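EGF family domain-containing protein (Toxoplasma gondii, PDB 4Z80) binds a peptide of the rhoptry neck protein RON2L1 and probably acts in the moving junction during host-cell invasion. Local coordinates at residues A[247-252]-A[280-285]. Numbering follows the deposited sequence.
Sequences SWITGP and AMFDMS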
ATOM      1  N   SER A 247       1.762  14.014  11.428  1.00 23.39           N
ATOM      2  CA  SER A 247       1.031  13.770  12.671  1.00 20.74           C
ATOM      3  C   SER A 247      -0.430  13.353  12.476  1.00 19.74           C
ATOM      4  O   SER A 247      -1.000  12.693  13.347  1.00 23.04           O
ATOM      5  CB  SER A 247       1.087  15.019  13.568  1.00 23.32           C
ATOM      6  OG  SER A 247       0.335  16.083  13.019  1.00 25.00           O
ATOM      7  N   TRP A 248      -1.032  13.720  11.345  1.00 19.31           N
ATOM      8  CA  TRP A 248      -2.431  13.387  11.079  1.00 17.71           C
ATOM      9  C   TRP A 248      -2.581  11.955  10.567  1.00 17.65           C
ATOM     10  O   TRP A 248      -3.693  11.427  10.496  1.00 20.54           O
ATOM     11  CB  TRP A 248      -3.041  14.369  10.071  1.00 21.68           C
ATOM     12  CG  TRP A 248      -2.381  14.383   8.711  1.00 18.66           C
ATOM     13  CD1 TRP A 248      -1.352  15.183   8.303  1.00 21.10           C
ATOM     14  CD2 TRP A 248      -2.720  13.561   7.581  1.00 15.96           C
ATOM     15  NE1 TRP A 248      -1.029  14.910   6.993  1.00 20.04           N
ATOM     16  CE2 TRP A 248      -1.852  13.917   6.530  1.00 19.01           C
ATOM     17  CE3 TRP A 248      -3.673  12.564   7.360  1.00 21.18           C
ATOM     18  CZ2 TRP A 248      -1.906  13.310   5.278  1.00 18.77           C
ATOM     19  CZ3 TRP A 248      -3.725  11.959   6.117  1.00 17.70           C
ATOM     20  CH2 TRP A 248      -2.848  12.332   5.092  1.00 17.34           C
ATOM     21  N   ILE A 249      -1.462  11.324  10.229  1.00 19.36           N
ATOM     22  CA  ILE A 249      -1.493   9.960   9.703  1.00 17.99           C
ATOM     23  C   ILE A 249      -1.405   8.980  10.865  1.00 16.98           C
ATOM     24  O   ILE A 249      -0.330   8.515  11.234  1.00 20.78           O
ATOM     25  CB  ILE A 249      -0.359   9.712   8.692  1.00 15.33           C
ATOM     26  CG1 ILE A 249      -0.396  10.770   7.586  1.00 18.88           C
ATOM     27  CG2 ILE A 249      -0.514   8.315   8.080  1.00 17.98           C
ATOM     28  CD1 ILE A 249       0.711  10.644   6.538  1.00 19.11           C
ATOM     29  N   THR A 250      -2.563   8.664  11.429  1.00 18.46           N
ATOM     30  CA  THR A 250      -2.631   7.926  12.684  1.00 18.84           C
ATOM     31  C   THR A 250      -2.870   6.429  12.500  1.00 20.34           C
ATOM     32  O   THR A 250      -2.743   5.660  13.450  1.00 21.73           O
ATOM     33  CB  THR A 250      -3.746   8.492  13.589  1.00 22.03           C
ATOM     34  OG1 THR A 250      -4.996   8.471  12.892  1.00 25.01           O
ATOM     35  CG2 THR A 250      -3.431   9.925  13.987  1.00 28.01           C
ATOM     36  N   GLY A 251      -3.202   6.013  11.283  1.00 17.03           N
ATOM     37  CA  GLY A 251      -3.529   4.622  11.032  1.00 15.38           C
ATOM     38  C   GLY A 251      -3.491   4.319   9.554  1.00 14.99           C
ATOM     39  O   GLY A 251      -3.252   5.206   8.745  1.00 14.87           O
ATOM     40  N   PRO A 252      -3.730   3.053   9.194  1.00 13.54           N
ATOM     41  CA  PRO A 252      -3.629   2.663   7.783  1.00 14.44           C
ATOM     42  C   PRO A 252      -4.579   3.421   6.861  1.00 13.66           C
ATOM     43  O   PRO A 252      -4.187   3.705   5.735  1.00 14.54           O
ATOM     44  CB  PRO A 252      -3.953   1.163   7.799  1.00 17.52           C
ATOM     45  CG  PRO A 252      -4.431   0.838   9.166  1.00 19.19           C
ATOM     46  CD  PRO A 252      -3.923   1.898  10.086  1.00 16.21           C
ATOM     47  N   ALA A 280       0.657   1.676  -0.405  1.00 12.20           N
ATOM     48  CA  ALA A 280       1.544   2.192   0.620  1.00 11.12           C
ATOM     49  C   ALA A 280       1.780   1.167   1.710  1.00 11.92           C
ATOM     50  O   ALA A 280       0.988   0.243   1.900  1.00 13.17           O
ATOM     51  CB  ALA A 280       0.969   3.480   1.222  1.00 11.79           C
ATOM     52  N   MET A 281       2.895   1.342   2.414  1.00 12.45           N
ATOM     53  CA  MET A 281       3.208   0.595   3.622  1.00 10.70           C
ATOM     54  C   MET A 281       3.043   1.487   4.848  1.00 12.90           C
ATOM     55  O   MET A 281       3.615   2.572   4.896  1.00 13.83           O
ATOM     56  CB  MET A 281       4.639   0.076   3.572  1.00 11.96           C
ATOM     57  CG  MET A 281       4.925  -0.904   2.450  1.00 12.28           C
ATOM     58  SD  MET A 281       3.909  -2.401   2.518  1.00 12.95           S
ATOM     59  CE  MET A 281       4.294  -2.984   4.161  1.00 14.59           C
ATOM     60  N   PHE A 282       2.265   1.033   5.821  1.00 10.89           N
ATOM     61  CA  PHE A 282       2.154   1.711   7.107  1.00 13.10           C
ATOM     62  C   PHE A 282       2.833   0.886   8.183  1.00 14.49           C
ATOM     63  O   PHE A 282       2.678  -0.330   8.230  1.00 13.82           O
ATOM     64  CB  PHE A 282       0.691   1.948   7.459  1.00 13.60           C
ATOM     65  CG  PHE A 282       0.493   2.770   8.701  1.00 15.78           C
ATOM     66  CD1 PHE A 282       0.788   4.122   8.699  1.00 16.84           C
ATOM     67  CD2 PHE A 282      -0.004   2.195   9.858  1.00 16.82           C
ATOM     68  CE1 PHE A 282       0.605   4.890   9.837  1.00 17.81           C
ATOM     69  CE2 PHE A 282      -0.194   2.961  11.007  1.00 18.71           C
ATOM     70  CZ  PHE A 282       0.112   4.310  10.989  1.00 17.24           C
ATOM     71  N   ASP A 283       3.610   1.555   9.032  1.00 14.28           N
ATOM     72  CA  ASP A 283       4.276   0.914  10.154  1.00 13.77           C
ATOM     73  C   ASP A 283       3.526   1.273  11.444  1.00 17.36           C
ATOM     74  O   ASP A 283       3.544   2.431  11.876  1.00 16.90           O
ATOM     75  CB  ASP A 283       5.739   1.358  10.200  1.00 18.24           C
ATOM     76  CG  ASP A 283       6.568   0.586  11.213  1.00 18.24           C
ATOM     77  OD1 ASP A 283       6.032   0.173  12.262  1.00 21.01           O
ATOM     78  OD2 ASP A 283       7.780   0.401  10.962  1.00 21.95           O
ATOM     79  N   MET A 284       2.855   0.284  12.037  1.00 15.68           N
ATOM     80  CA  MET A 284       2.027   0.506  13.227  1.00 19.09           C
ATOM     81  C   MET A 284       2.847   0.981  14.413  1.00 21.16           C
ATOM     82  O   MET A 284       2.316   1.641  15.306  1.00 23.07           O
ATOM     83  CB  MET A 284       1.289  -0.776  13.632  1.00 20.13           C
ATOM     84  CG  MET A 284       0.326  -1.333  12.602  1.00 21.45           C
ATOM     85  SD  MET A 284      -1.183  -0.377  12.379  1.00 24.43           S
ATOM     86  CE  MET A 284      -1.968  -0.615  13.974  1.00 29.88           C
ATOM     87  N   SER A 285       4.127   0.634  14.441  1.00 18.38           N
ATOM     88  CA  SER A 285       4.940   0.940  15.611  1.00 21.73           C
ATOM     89  C   SER A 285       5.514   2.359  15.538  1.00 24.79           C
ATOM     90  O   SER A 285       5.640   3.018  16.569  1.00 26.84           O
ATOM     91  CB  SER A 285       6.058  -0.090  15.773  1.00 21.82           C
ATOM     92  OG  SER A 285       7.007  -0.000  14.733  1.00 33.80           O
TER
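D283 OD1 is the best-held polar atom, gripped by three hydrogen bonds and a weak fourth. S285 N donates to the anti lone pair of D283 OD1 at 2.9 Å, the bond bent to 146°, and so closes an Asx turn. S285 OG reaches D283 OD1 at 2.7 Å from above the carboxylate plane. N328 ND2 supplies the third bond and T286 N the weak one, so the carboxylate is pinned where strand 280-283 ends and the chain turns.

One residue back, the F282 side chain leaves the strand for the 247-252 loop. Its CG lies anti to the backbone N (chi1 -174°), which lays the ring under the G251-P252 peptide. G251 C sits 3.8 Å above the F282 ring plane, over its centre, and P252 N is shifted toward the rim of the same face. G251 CA comes closest, 3.7 Å from F282 CZ. P252 and F282 cross obliquely, P252 CD 3.9 Å from F282 CD2. P252 CD also meets M284 SD at 4.2 Å; that sulfur lies in the ring plane, at its edge. The I249 and F282 side chains run past each other in opposite directions, I249 CG2 4.0 Å from F282 CE1, while I249 O faces the ring edge. I249, the centre of an inverse gamma turn, also lays CG1 over the W248 indole.

G251 is the N-cap of helix 252-262, whose C255 also touches F282. The loop and helix start thus pack on a strand of an antiparallel four-stranded sheet, and that strand, 280-283, belongs to the AMA1-family (PAN-clan) region.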